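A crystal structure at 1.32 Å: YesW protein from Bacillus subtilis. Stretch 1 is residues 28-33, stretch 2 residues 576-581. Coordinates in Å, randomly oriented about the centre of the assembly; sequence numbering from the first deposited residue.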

# COMPACT_ATOMS: atom_id res chain seq x y z
N LEU A 28 10.71 -8.15 15.64
CA LEU A 28 9.88 -6.99 15.98
C LEU A 28 10.72 -5.75 16.24
O LEU A 28 11.82 -5.84 16.78
CB LEU A 28 9.00 -7.30 17.19
CG LEU A 28 7.97 -8.43 17.00
CD1 LEU A 28 7.39 -8.85 18.34
CD2 LEU A 28 6.86 -8.04 16.03
N GLY A 29 10.18 -4.59 15.86
CA GLY A 29 10.88 -3.30 16.00
C GLY A 29 11.25 -2.94 17.42
O GLY A 29 12.06 -2.04 17.64
N THR A 30 10.64 -3.63 18.37
CA THR A 30 10.91 -3.41 19.80
C THR A 30 12.06 -4.29 20.30
O THR A 30 12.46 -4.19 21.47
CB THR A 30 9.66 -3.71 20.64
OG1 THR A 30 9.18 -5.02 20.33
CG2 THR A 30 8.56 -2.68 20.37
N GLU A 31 12.61 -5.13 19.42
CA GLU A 31 13.65 -6.08 19.80
C GLU A 31 15.04 -5.62 19.38
O GLU A 31 15.21 -5.03 18.31
CB GLU A 31 13.33 -7.48 19.26
CG GLU A 31 12.04 -8.03 19.83
CD GLU A 31 11.65 -9.40 19.28
OE1 GLU A 31 11.62 -9.59 18.05
OE2 GLU A 31 11.33 -10.28 20.10
N ASN A 32 16.02 -5.88 20.24
CA ASN A 32 17.42 -5.55 20.00
C ASN A 32 18.11 -6.58 19.12
O ASN A 32 17.63 -7.71 18.97
CB ASN A 32 18.18 -5.44 21.33
CG ASN A 32 17.82 -4.17 22.10
OD1 ASN A 32 17.49 -3.14 21.52
ND2 ASN A 32 17.91 -4.25 23.43
N ALA A 33 19.26 -6.21 18.55
CA ALA A 33 20.06 -7.10 17.71
C ALA A 33 20.52 -8.35 18.45
O ALA A 33 20.81 -9.37 17.82
CB ALA A 33 21.27 -6.35 17.15
N PRO A 576 19.45 0.18 11.70
CA PRO A 576 19.20 0.48 13.10
C PRO A 576 17.79 0.06 13.51
O PRO A 576 16.91 -0.09 12.66
CB PRO A 576 19.32 2.01 13.16
CG PRO A 576 18.95 2.46 11.79
CD PRO A 576 19.49 1.41 10.88
N LYS A 577 17.62 -0.16 14.81
CA LYS A 577 16.32 -0.46 15.40
C LYS A 577 15.36 0.70 15.13
O LYS A 577 15.73 1.86 15.28
CB LYS A 577 16.50 -0.68 16.91
CG LYS A 577 15.27 -1.18 17.64
CD LYS A 577 15.50 -1.20 19.15
CE LYS A 577 14.20 -1.32 19.92
NZ LYS A 577 13.22 -0.24 19.57
N PRO A 578 14.12 0.38 14.71
CA PRO A 578 13.09 1.41 14.55
C PRO A 578 12.90 2.23 15.83
O PRO A 578 12.90 1.67 16.93
CB PRO A 578 11.82 0.59 14.25
CG PRO A 578 12.31 -0.69 13.70
CD PRO A 578 13.62 -0.96 14.36
N ASN A 579 12.76 3.54 15.67
CA ASN A 579 12.47 4.43 16.78
C ASN A 579 10.96 4.53 16.94
O ASN A 579 10.31 5.36 16.32
CB ASN A 579 13.09 5.82 16.55
CG ASN A 579 13.04 6.69 17.80
OD1 ASN A 579 12.74 6.22 18.89
ND2 ASN A 579 13.33 7.98 17.63
N MET A 580 10.42 3.65 17.77
CA MET A 580 8.97 3.48 17.84
C MET A 580 8.48 3.17 19.25
O MET A 580 9.24 2.73 20.11
CB MET A 580 8.51 2.36 16.89
CG MET A 580 9.19 1.01 17.13
SD MET A 580 8.45 -0.33 16.18
CE MET A 580 7.06 -0.75 17.23
N TYR A 581 7.19 3.42 19.47
CA TYR A 581 6.48 2.90 20.62
C TYR A 581 5.17 2.31 20.12
O TYR A 581 4.73 2.63 19.01
CB TYR A 581 6.22 3.99 21.67
CG TYR A 581 5.24 5.06 21.23
CD1 TYR A 581 3.88 4.94 21.49
CD2 TYR A 581 5.69 6.20 20.56
CE1 TYR A 581 2.98 5.91 21.09
CE2 TYR A 581 4.79 7.18 20.15
CZ TYR A 581 3.44 7.03 20.43
OH TYR A 581 2.56 8.00 20.04

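How is stretch 1 folded where it meets stretch 2? Residues Leu 28 to Glu 31 form a type I beta turn, closed by a backbone hydrogen bond from Glu 31 N to Leu 28 O at 2.8 Å. A second bond ties the same two residues together, because the side chain of Glu 31 reaches back so that its OE1 accepts from Leu 28 N at 3.0 Å, with a nearly straight N-H...O angle of 163°. Leu 28 itself does not touch the other stretch; its part is to anchor the turn. Stretch 2 passes the turn as an extended segment that becomes a strand at Met 580 and Tyr 581. The touching parts run 133° apart in direction, and no backbone-to-backbone hydrogen bond links them, so the contact is not a sheet pairing but a turn resting against side chains. It brings together residues at least 545 positions apart in the sequence.

Why does the closest backbone approach fall at Gly 29? Its CA lies 5.4 Å from the CA of Pro 578, and the space around it is already taken by two side chains from stretch 2. Gly 29 CA sits 3.8 Å from Pro 578 CG and also 3.8 Å from Met 580 SD, both ordinary van der Waals distances. A CB at this position would point toward stretch 2 and lie only 2.5 Å from Met 580 SD, a clash, and a tight 3.2 Å from Pro 578 CG. The bare alpha carbon therefore lets the proline ring and the thioether pack directly against the buried main chain.

What polar bond joins the stretches here? The carbonyl of the same glycine accepts a hydrogen bond from the ammonium group of Lys 577, with Lys 577 NZ 2.9 Å from Gly 29 O. The lysine chain is extended through its first three torsions, all t, and turns at chi4 (m, -56°). The ammonium group also makes a weak bond within its own stretch, Lys 577 NZ to Pro 578 O at 3.3 Å, so it bridges a carbonyl from each stretch. A positively charged donor suits such main-chain oxygens well, since each carries partial negative charge.

What do Thr 30, Glu 31 and Asn 32 add? Their CA-to-CB bonds all point away from stretch 2, yet each residue still touches it. Thr 30 C lies 3.7 Å from Lys 577 CE, while its methyl group meets another methyl, with Thr 30 CG2 4.0 Å from Met 580 CE, a small apolar contact. Farther along, the aliphatic part of the lysine runs beside the chain: Glu 31 O is 3.9 Å from Lys 577 CG, and the end of the Asn 32 side chain comes nearer than its CB, placing Asn 32 OD1 3.7 Å from Lys 577 CD. These are packing contacts. Ala 33 makes none, and the contact ends before it.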